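PDB 6VXC: trans-4-hydroxy-L-proline dehydratase from Clostridioides difficile 70-100-2010, which uses a glycyl radical to dehydrate trans-4-hydroxy-L-proline to (S)-1-pyrroline-5-carboxylate in anaerobic 4-hydroxyproline degradation. Local coordinates for residues 266-271 with 280-285; 469-474 with 568-573; 641-646 with 660-665. All coordinates share one frame; numbering follows the deposited sequence.

Interaction 1 of 3, residues 266-271 with 280-285; sequences DVVPAH and IQMYWF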
# COMPACT_ATOMS: atom_id res chain seq x y z
N ASP A 266 3.69 -22.78 -22.37
CA ASP A 266 2.79 -23.25 -23.42
C ASP A 266 1.35 -23.19 -22.96
O ASP A 266 0.43 -23.10 -23.79
CB ASP A 266 3.10 -24.70 -23.81
CG ASP A 266 4.36 -24.85 -24.63
OD1 ASP A 266 4.84 -23.85 -25.19
OD2 ASP A 266 4.86 -25.99 -24.71
N VAL A 267 1.12 -23.26 -21.65
CA VAL A 267 -0.24 -23.27 -21.13
C VAL A 267 -0.65 -21.85 -20.74
O VAL A 267 -1.66 -21.34 -21.23
CB VAL A 267 -0.38 -24.22 -19.93
CG1 VAL A 267 -1.82 -24.21 -19.42
CG2 VAL A 267 0.06 -25.64 -20.31
N VAL A 268 0.11 -21.23 -19.84
CA VAL A 268 -0.26 -19.93 -19.31
C VAL A 268 0.65 -18.84 -19.87
O VAL A 268 1.83 -19.07 -20.10
CB VAL A 268 -0.22 -19.95 -17.75
CG1 VAL A 268 -1.15 -21.03 -17.23
CG2 VAL A 268 1.22 -20.15 -17.23
N PRO A 269 0.11 -17.63 -20.05
CA PRO A 269 -1.24 -17.20 -19.66
C PRO A 269 -2.36 -17.40 -20.69
O PRO A 269 -3.49 -17.02 -20.41
CB PRO A 269 -1.06 -15.71 -19.38
CG PRO A 269 0.18 -15.29 -20.07
CD PRO A 269 0.93 -16.51 -20.54
N ALA A 270 -2.05 -18.02 -21.83
CA ALA A 270 -3.05 -18.17 -22.89
C ALA A 270 -4.23 -19.02 -22.42
O ALA A 270 -5.38 -18.71 -22.74
CB ALA A 270 -2.42 -18.78 -24.14
N HIS A 271 -3.96 -20.08 -21.66
CA HIS A 271 -4.98 -21.00 -21.17
C HIS A 271 -5.02 -20.99 -19.65
O HIS A 271 -4.07 -20.58 -18.99
CB HIS A 271 -4.71 -22.43 -21.65
CG HIS A 271 -4.52 -22.55 -23.13
ND1 HIS A 271 -3.28 -22.52 -23.72
CD2 HIS A 271 -5.42 -22.66 -24.13
CE1 HIS A 271 -3.42 -22.65 -25.03
NE2 HIS A 271 -4.71 -22.73 -25.31
N ILE A 280 0.87 -20.61 -10.20
CA ILE A 280 1.79 -19.59 -9.72
C ILE A 280 2.37 -18.80 -10.88
O ILE A 280 2.49 -17.57 -10.82
CB ILE A 280 2.89 -20.22 -8.84
CG1 ILE A 280 2.29 -20.73 -7.51
CG2 ILE A 280 4.04 -19.24 -8.63
CD1 ILE A 280 3.25 -21.52 -6.68
N GLN A 281 2.75 -19.49 -11.96
CA GLN A 281 3.30 -18.78 -13.12
C GLN A 281 2.25 -17.89 -13.77
O GLN A 281 2.57 -16.78 -14.21
CB GLN A 281 3.87 -19.78 -14.13
CG GLN A 281 4.49 -19.15 -15.39
CD GLN A 281 5.75 -18.33 -15.10
OE1 GLN A 281 6.81 -18.89 -14.87
NE2 GLN A 281 5.64 -17.00 -15.16
N MET A 282 1.00 -18.35 -13.84
CA MET A 282 -0.08 -17.49 -14.35
C MET A 282 -0.20 -16.22 -13.50
O MET A 282 -0.24 -15.11 -14.04
CB MET A 282 -1.41 -18.26 -14.39
CG MET A 282 -2.67 -17.40 -14.62
SD MET A 282 -2.81 -16.69 -16.30
CE MET A 282 -3.84 -17.93 -17.07
N TYR A 283 -0.25 -16.37 -12.17
CA TYR A 283 -0.33 -15.18 -11.34
C TYR A 283 0.83 -14.24 -11.63
O TYR A 283 0.63 -13.03 -11.79
CB TYR A 283 -0.36 -15.50 -9.84
CG TYR A 283 -0.15 -14.18 -9.13
CD1 TYR A 283 -1.20 -13.28 -9.00
CD2 TYR A 283 1.12 -13.77 -8.76
CE1 TYR A 283 -1.00 -12.04 -8.44
CE2 TYR A 283 1.33 -12.52 -8.20
CZ TYR A 283 0.26 -11.66 -8.06
OH TYR A 283 0.46 -10.44 -7.51
N TRP A 284 2.06 -14.77 -11.71
CA TRP A 284 3.22 -13.89 -11.84
C TRP A 284 3.24 -13.17 -13.18
O TRP A 284 3.66 -12.01 -13.25
CB TRP A 284 4.53 -14.66 -11.61
CG TRP A 284 5.65 -13.67 -11.53
CD1 TRP A 284 6.69 -13.52 -12.40
CD2 TRP A 284 5.80 -12.63 -10.55
NE1 TRP A 284 7.48 -12.48 -12.02
CE2 TRP A 284 6.97 -11.91 -10.88
CE3 TRP A 284 5.08 -12.25 -9.41
CZ2 TRP A 284 7.42 -10.83 -10.13
CZ3 TRP A 284 5.53 -11.18 -8.66
CH2 TRP A 284 6.69 -10.48 -9.03
N PHE A 285 2.82 -13.84 -14.26
CA PHE A 285 2.71 -13.17 -15.55
C PHE A 285 1.71 -12.02 -15.49
O PHE A 285 1.96 -10.93 -16.01
CB PHE A 285 2.31 -14.17 -16.64
CG PHE A 285 3.46 -14.95 -17.23
CD1 PHE A 285 4.74 -14.40 -17.30
CD2 PHE A 285 3.26 -16.22 -17.76
CE1 PHE A 285 5.81 -15.12 -17.85
CE2 PHE A 285 4.32 -16.95 -18.33
CZ PHE A 285 5.59 -16.40 -18.38

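Interaction 2 of 3, residues 469-474 with 568-573; sequences GYMNIP and RYIQGV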
# COMPACT_ATOMS: atom_id res chain seq x y z
N GLY A 469 -4.68 10.16 -0.89
CA GLY A 469 -3.64 10.89 -0.20
C GLY A 469 -3.92 10.99 1.29
O GLY A 469 -5.05 10.85 1.75
N TYR A 470 -2.86 11.28 2.06
CA TYR A 470 -2.94 11.46 3.51
C TYR A 470 -3.43 12.87 3.86
O TYR A 470 -3.19 13.82 3.12
CB TYR A 470 -1.57 11.22 4.16
CG TYR A 470 -1.00 9.87 3.83
CD1 TYR A 470 -1.40 8.73 4.52
CD2 TYR A 470 -0.10 9.72 2.79
CE1 TYR A 470 -0.89 7.47 4.18
CE2 TYR A 470 0.41 8.48 2.44
CZ TYR A 470 0.01 7.36 3.14
OH TYR A 470 0.52 6.12 2.79
N MET A 471 -4.12 12.98 4.99
CA MET A 471 -4.67 14.23 5.48
C MET A 471 -4.05 14.54 6.84
O MET A 471 -4.14 13.72 7.76
CB MET A 471 -6.20 14.15 5.60
CG MET A 471 -6.89 15.47 5.99
SD MET A 471 -6.67 16.79 4.80
CE MET A 471 -7.32 16.04 3.30
N ASN A 472 -3.46 15.72 6.97
CA ASN A 472 -2.67 16.12 8.14
C ASN A 472 -3.63 16.67 9.20
O ASN A 472 -3.81 17.88 9.34
CB ASN A 472 -1.60 17.14 7.72
CG ASN A 472 -0.54 17.39 8.80
OD1 ASN A 472 -0.73 17.07 9.98
ND2 ASN A 472 0.58 18.00 8.39
N ILE A 473 -4.29 15.77 9.93
CA ILE A 473 -5.31 16.22 10.89
C ILE A 473 -4.71 17.12 11.96
O ILE A 473 -5.33 18.14 12.30
CB ILE A 473 -6.06 15.01 11.47
CG1 ILE A 473 -6.66 14.20 10.32
CG2 ILE A 473 -7.15 15.47 12.40
CD1 ILE A 473 -7.26 12.91 10.78
N PRO A 474 -3.55 16.82 12.55
CA PRO A 474 -2.97 17.74 13.54
C PRO A 474 -2.72 19.14 12.99
O PRO A 474 -2.93 20.12 13.70
CB PRO A 474 -1.66 17.03 13.94
CG PRO A 474 -1.92 15.56 13.66
CD PRO A 474 -2.77 15.57 12.41
N ARG A 568 -13.39 5.36 -2.75
CA ARG A 568 -12.21 6.20 -2.68
C ARG A 568 -11.98 6.59 -1.23
O ARG A 568 -12.94 6.79 -0.48
CB ARG A 568 -12.35 7.47 -3.54
CG ARG A 568 -11.72 7.36 -4.92
CD ARG A 568 -12.01 8.54 -5.84
NE ARG A 568 -10.83 8.90 -6.62
CZ ARG A 568 -10.32 8.14 -7.58
NH1 ARG A 568 -10.87 6.98 -7.88
NH2 ARG A 568 -9.25 8.55 -8.25
N TYR A 569 -10.71 6.72 -0.85
CA TYR A 569 -10.33 6.96 0.53
C TYR A 569 -9.45 8.20 0.64
O TYR A 569 -8.67 8.52 -0.25
CB TYR A 569 -9.59 5.73 1.12
CG TYR A 569 -10.49 4.53 1.34
CD1 TYR A 569 -10.78 3.64 0.30
CD2 TYR A 569 -11.10 4.32 2.57
CE1 TYR A 569 -11.62 2.55 0.51
CE2 TYR A 569 -11.93 3.25 2.77
CZ TYR A 569 -12.19 2.37 1.75
OH TYR A 569 -13.03 1.31 1.98
N ILE A 570 -9.58 8.89 1.77
CA ILE A 570 -8.60 9.85 2.25
C ILE A 570 -8.06 9.31 3.57
O ILE A 570 -8.84 8.92 4.44
CB ILE A 570 -9.20 11.26 2.41
CG1 ILE A 570 -9.75 11.78 1.08
CG2 ILE A 570 -8.16 12.24 2.99
CD1 ILE A 570 -10.49 13.08 1.21
N GLN A 571 -6.74 9.22 3.68
CA GLN A 571 -6.10 8.54 4.80
C GLN A 571 -5.83 9.50 5.96
O GLN A 571 -5.02 10.42 5.84
CB GLN A 571 -4.81 7.86 4.34
CG GLN A 571 -4.92 6.94 3.08
CD GLN A 571 -4.57 7.59 1.75
OE1 GLN A 571 -5.46 7.96 0.98
NE2 GLN A 571 -3.29 7.76 1.49
N GLY A 572 -6.48 9.27 7.10
CA GLY A 572 -6.31 10.16 8.24
C GLY A 572 -5.03 9.87 9.00
O GLY A 572 -4.77 8.72 9.38
N VAL A 573 -4.22 10.90 9.22
CA VAL A 573 -2.95 10.75 9.92
C VAL A 573 -2.97 11.57 11.20
O VAL A 573 -3.42 12.73 11.19
CB VAL A 573 -1.74 11.16 9.04
CG1 VAL A 573 -0.44 11.03 9.83
CG2 VAL A 573 -1.68 10.33 7.79

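Interaction 3 of 3, residues 641-646 with 660-665; sequences NAYYNE and VDMLPT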
# COMPACT_ATOMS: atom_id res chain seq x y z
N ASN A 641 -15.20 10.67 14.70
CA ASN A 641 -16.53 10.82 14.13
C ASN A 641 -16.62 12.03 13.22
O ASN A 641 -17.27 11.97 12.17
CB ASN A 641 -17.57 10.92 15.25
CG ASN A 641 -17.73 9.62 16.00
OD1 ASN A 641 -17.43 8.56 15.46
ND2 ASN A 641 -18.19 9.69 17.24
N ALA A 642 -15.98 13.14 13.59
CA ALA A 642 -16.00 14.31 12.73
C ALA A 642 -15.34 14.01 11.40
O ALA A 642 -15.85 14.41 10.35
CB ALA A 642 -15.30 15.49 13.42
N TYR A 643 -14.20 13.31 11.44
CA TYR A 643 -13.50 12.93 10.21
C TYR A 643 -14.34 11.98 9.37
O TYR A 643 -14.54 12.20 8.17
CB TYR A 643 -12.16 12.30 10.58
CG TYR A 643 -11.28 11.97 9.40
CD1 TYR A 643 -10.82 12.97 8.55
CD2 TYR A 643 -10.87 10.66 9.16
CE1 TYR A 643 -9.98 12.68 7.49
CE2 TYR A 643 -10.04 10.36 8.08
CZ TYR A 643 -9.60 11.37 7.25
OH TYR A 643 -8.77 11.11 6.18
N TYR A 644 -14.85 10.92 10.00
CA TYR A 644 -15.75 10.00 9.31
C TYR A 644 -16.93 10.75 8.69
O TYR A 644 -17.27 10.53 7.53
CB TYR A 644 -16.26 8.96 10.31
CG TYR A 644 -17.43 8.14 9.84
CD1 TYR A 644 -17.23 7.02 9.05
CD2 TYR A 644 -18.73 8.49 10.18
CE1 TYR A 644 -18.29 6.26 8.61
CE2 TYR A 644 -19.81 7.74 9.73
CZ TYR A 644 -19.58 6.62 8.95
OH TYR A 644 -20.60 5.85 8.48
N ASN A 645 -17.56 11.64 9.46
CA ASN A 645 -18.75 12.33 8.98
C ASN A 645 -18.44 13.31 7.86
O ASN A 645 -19.25 13.46 6.94
CB ASN A 645 -19.42 13.09 10.13
CG ASN A 645 -20.21 12.19 11.07
OD1 ASN A 645 -20.78 11.19 10.66
ND2 ASN A 645 -20.25 12.55 12.34
N GLU A 646 -17.28 13.95 7.90
CA GLU A 646 -16.94 14.94 6.88
C GLU A 646 -16.64 14.29 5.53
O GLU A 646 -16.94 14.89 4.48
CB GLU A 646 -15.75 15.76 7.35
CG GLU A 646 -15.40 16.92 6.46
CD GLU A 646 -16.55 17.88 6.34
OE1 GLU A 646 -17.10 18.30 7.39
OE2 GLU A 646 -16.90 18.21 5.19
N VAL A 660 -13.33 6.26 4.72
CA VAL A 660 -12.26 6.75 5.57
C VAL A 660 -11.40 5.56 6.01
O VAL A 660 -11.92 4.46 6.21
CB VAL A 660 -12.92 7.50 6.75
CG1 VAL A 660 -12.45 7.06 8.08
CG2 VAL A 660 -12.88 9.04 6.52
N ASP A 661 -10.08 5.78 6.08
CA ASP A 661 -9.15 4.84 6.71
C ASP A 661 -8.06 5.63 7.44
O ASP A 661 -7.97 6.86 7.30
CB ASP A 661 -8.57 3.82 5.70
CG ASP A 661 -7.84 4.46 4.52
OD1 ASP A 661 -7.45 5.63 4.65
OD2 ASP A 661 -7.63 3.78 3.47
N MET A 662 -7.24 4.93 8.22
CA MET A 662 -6.28 5.56 9.13
C MET A 662 -4.95 4.83 9.06
O MET A 662 -4.76 3.81 9.75
CB MET A 662 -6.83 5.56 10.55
CG MET A 662 -8.30 5.94 10.61
SD MET A 662 -8.49 7.73 10.59
CE MET A 662 -7.96 8.05 12.26
N LEU A 663 -4.02 5.35 8.26
CA LEU A 663 -2.67 4.81 8.16
C LEU A 663 -1.74 5.91 7.68
O LEU A 663 -2.19 6.88 7.07
CB LEU A 663 -2.61 3.58 7.23
CG LEU A 663 -2.98 3.49 5.73
CD1 LEU A 663 -4.37 3.99 5.47
CD2 LEU A 663 -1.97 4.11 4.80
N PRO A 664 -0.43 5.81 7.99
CA PRO A 664 0.49 6.90 7.65
C PRO A 664 1.59 6.55 6.65
O PRO A 664 2.19 7.45 6.07
CB PRO A 664 1.12 7.22 9.01
CG PRO A 664 1.28 5.80 9.62
CD PRO A 664 0.10 4.98 9.09
N THR A 665 1.91 5.26 6.48
CA THR A 665 3.17 4.83 5.86
C THR A 665 4.32 5.65 6.46
O THR A 665 4.59 5.52 7.66
CB THR A 665 3.10 4.92 4.33
OG1 THR A 665 1.91 4.27 3.86
CG2 THR A 665 4.32 4.25 3.70

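Interaction 1 of 3, residues 266-271 with 280-285
Val268 and Pro269, joined by a cis peptide bond, pack against Met282 and Phe285 in a helix-loop-helix unit, in which the chain leaves helix 252-267, turns, and re-enters as helix 276-293. No hydrogen bond crosses between the two segments, which meet through van der Waals packing. Val268 turns its CB toward the helix and lies across Met282, CB to CB at 3.9 Å, while its CG2 settles near the CG of Gln281. Pro269 meets two different groups. Its CB touches Met282 SD at 3.7 Å, and its CD comes within 3.6 Å of Phe285 CD2, the two side chains crossing at about a right angle. Beside that contact, the carbonyl oxygen of Val268 lies near the plane of the phenyl ring, at its edge, 3.7 Å from CE2.

The reach of Met282 comes from its shape. CG stands anti to the backbone N (chi1 168°) and the chain then bends twice, carrying CE to the carbonyls of the turn, 3.5 Å from Pro269 O and close to His271 O. The turn itself is fixed from within, since Val267 O accepts from both the backbone N and the ring ND1 of His271. Farther out, the backbone of Pro269 is bonded to Phe192, and Leu234 of helix 214-248 packs on Phe285. Gln281, whose amide nitrogen is bonded to Val90 O, bends at chi2 and runs along its own helix toward the residue one turn on, so that NE2 sits 3.1 Å above the centre of the Phe285 ring.

Interaction 2 of 3, residues 469-474 with 568-573
Gln571 and Tyr470 both turn their first side-chain carbon beyond CB beside their own backbone N (chi1 -51° and -56°), and because the two residues are bridge partners, both side chains leave from the same face of the sheet. A bend at chi2 then curls the glutamine over the tyrosine ring, so that NE2 lies 3.5 Å above the centre of one face while the ring and amide planes stay steeply inclined, 67° apart. The other amide atom is used differently: OE1 accepts from Gly469 N at 3.0 Å, the donor tilted out of the carbonyl plane. The tyrosine hydroxyl has its partner in Thr665.

Strands 463-472 and 565-573 run parallel here, neighbours in the alpha/beta barrel that glycyl radical enzymes build around the catalytic cysteine; the side chain of Tyr470 is about 6 Å from that of Cys454, the probable thiyl radical site. The backbone ladder alternates as parallel pairing requires. Gln571 uses its N to reach Gly469 O at 3.0 Å and its O to receive Met471 N at 2.8 Å, and Val573 N continues the series to Met471 O. Beside Gln571 on the tyrosine side, Val573 brings CG2 to 3.7 Å from Tyr470 CD1. On the opposite face, Met471 CB rests 3.8 Å from Ile570 CG2. Where the first strand gives way to helix 473-481, Asn472 is the N-cap, its OD1 bonded to Lys475 N. Just beyond, Pro474 CD abuts Val573 O at 3.2 Å, and Ile473 N makes a weak bond to that same oxygen.

Interaction 3 of 3, residues 641-646 with 660-665
A Met-aromatic contact forms part of this helix-on-strand packing, in which Tyr643 of helix 630-647 lies against Val660 of strand 657-661 and against Met662 a little further along the chain, in the barrel of a glycyl radical enzyme. The tyrosine ring is met mainly along one side, at CD2 and CE2. Val660 crosses it obliquely and brings CG2 to 3.5 Å from Tyr643 CE2. Met662 runs past the ring in the opposite sense, its SD 4.0 Å from that same CE2 and 4.9 Å from the ring centroid. The sulfur stands oblique to the ring, 62° off its normal. A third group, the carbonyl oxygen of Asp661, lies near the ring plane at its edge, 4.1 Å from Tyr643 CE2.

Torsions explain the meeting. Tyr643 holds CG anti to its backbone N (chi1 -175°), extending the ring from the helix toward the strand, whereas Met662 folds at both chi2 and chi3 to bring its sulfur back to the ring. Val660 adopts a chi1 of 129°, well away from a staggered position, and its CG2 also approaches Tyr644 CA at 4.1 Å. No hydrogen bond links the two segments. The tyrosine hydroxyl instead reaches past them to the backbone oxygen of Ile570, tying the helix to the middle strand. Asp661, with its side chain about 4 Å from that of Glu456, the probable proton acceptor, is backbone-bonded to Gly572 of strand 565-573; on the helix side, Glu646 packs on Ile521 of helix 506-538, and Tyr643 also touches Met471 of strand 463-472.

How the interactions relate
Interactions 2 and 3 form one continuous region, their centres about 6 Å apart, for strand 565-573 runs between strands 463-472 and 657-661. Two probable hydrogen bonds join them: Tyr470 OH to Thr665 OG1 at 2.6 Å, and Tyr643 OH to Ile570 O at 2.8 Å. Gln571 CA and Asp661 OD1 also pack together, 3.2 Å apart. Both lie beside the probable active site: the side chain of Gln571 is about 6 Å, and that of Asp661 about 4 Å, from that of Glu456. A glycerol, probably from the crystallisation liquor, lies about 4 Å from the side chain of Tyr470. Interaction 1, on the opposite side of the chain's centre, is remote; its nearest atoms are about 19 Å from either of the others.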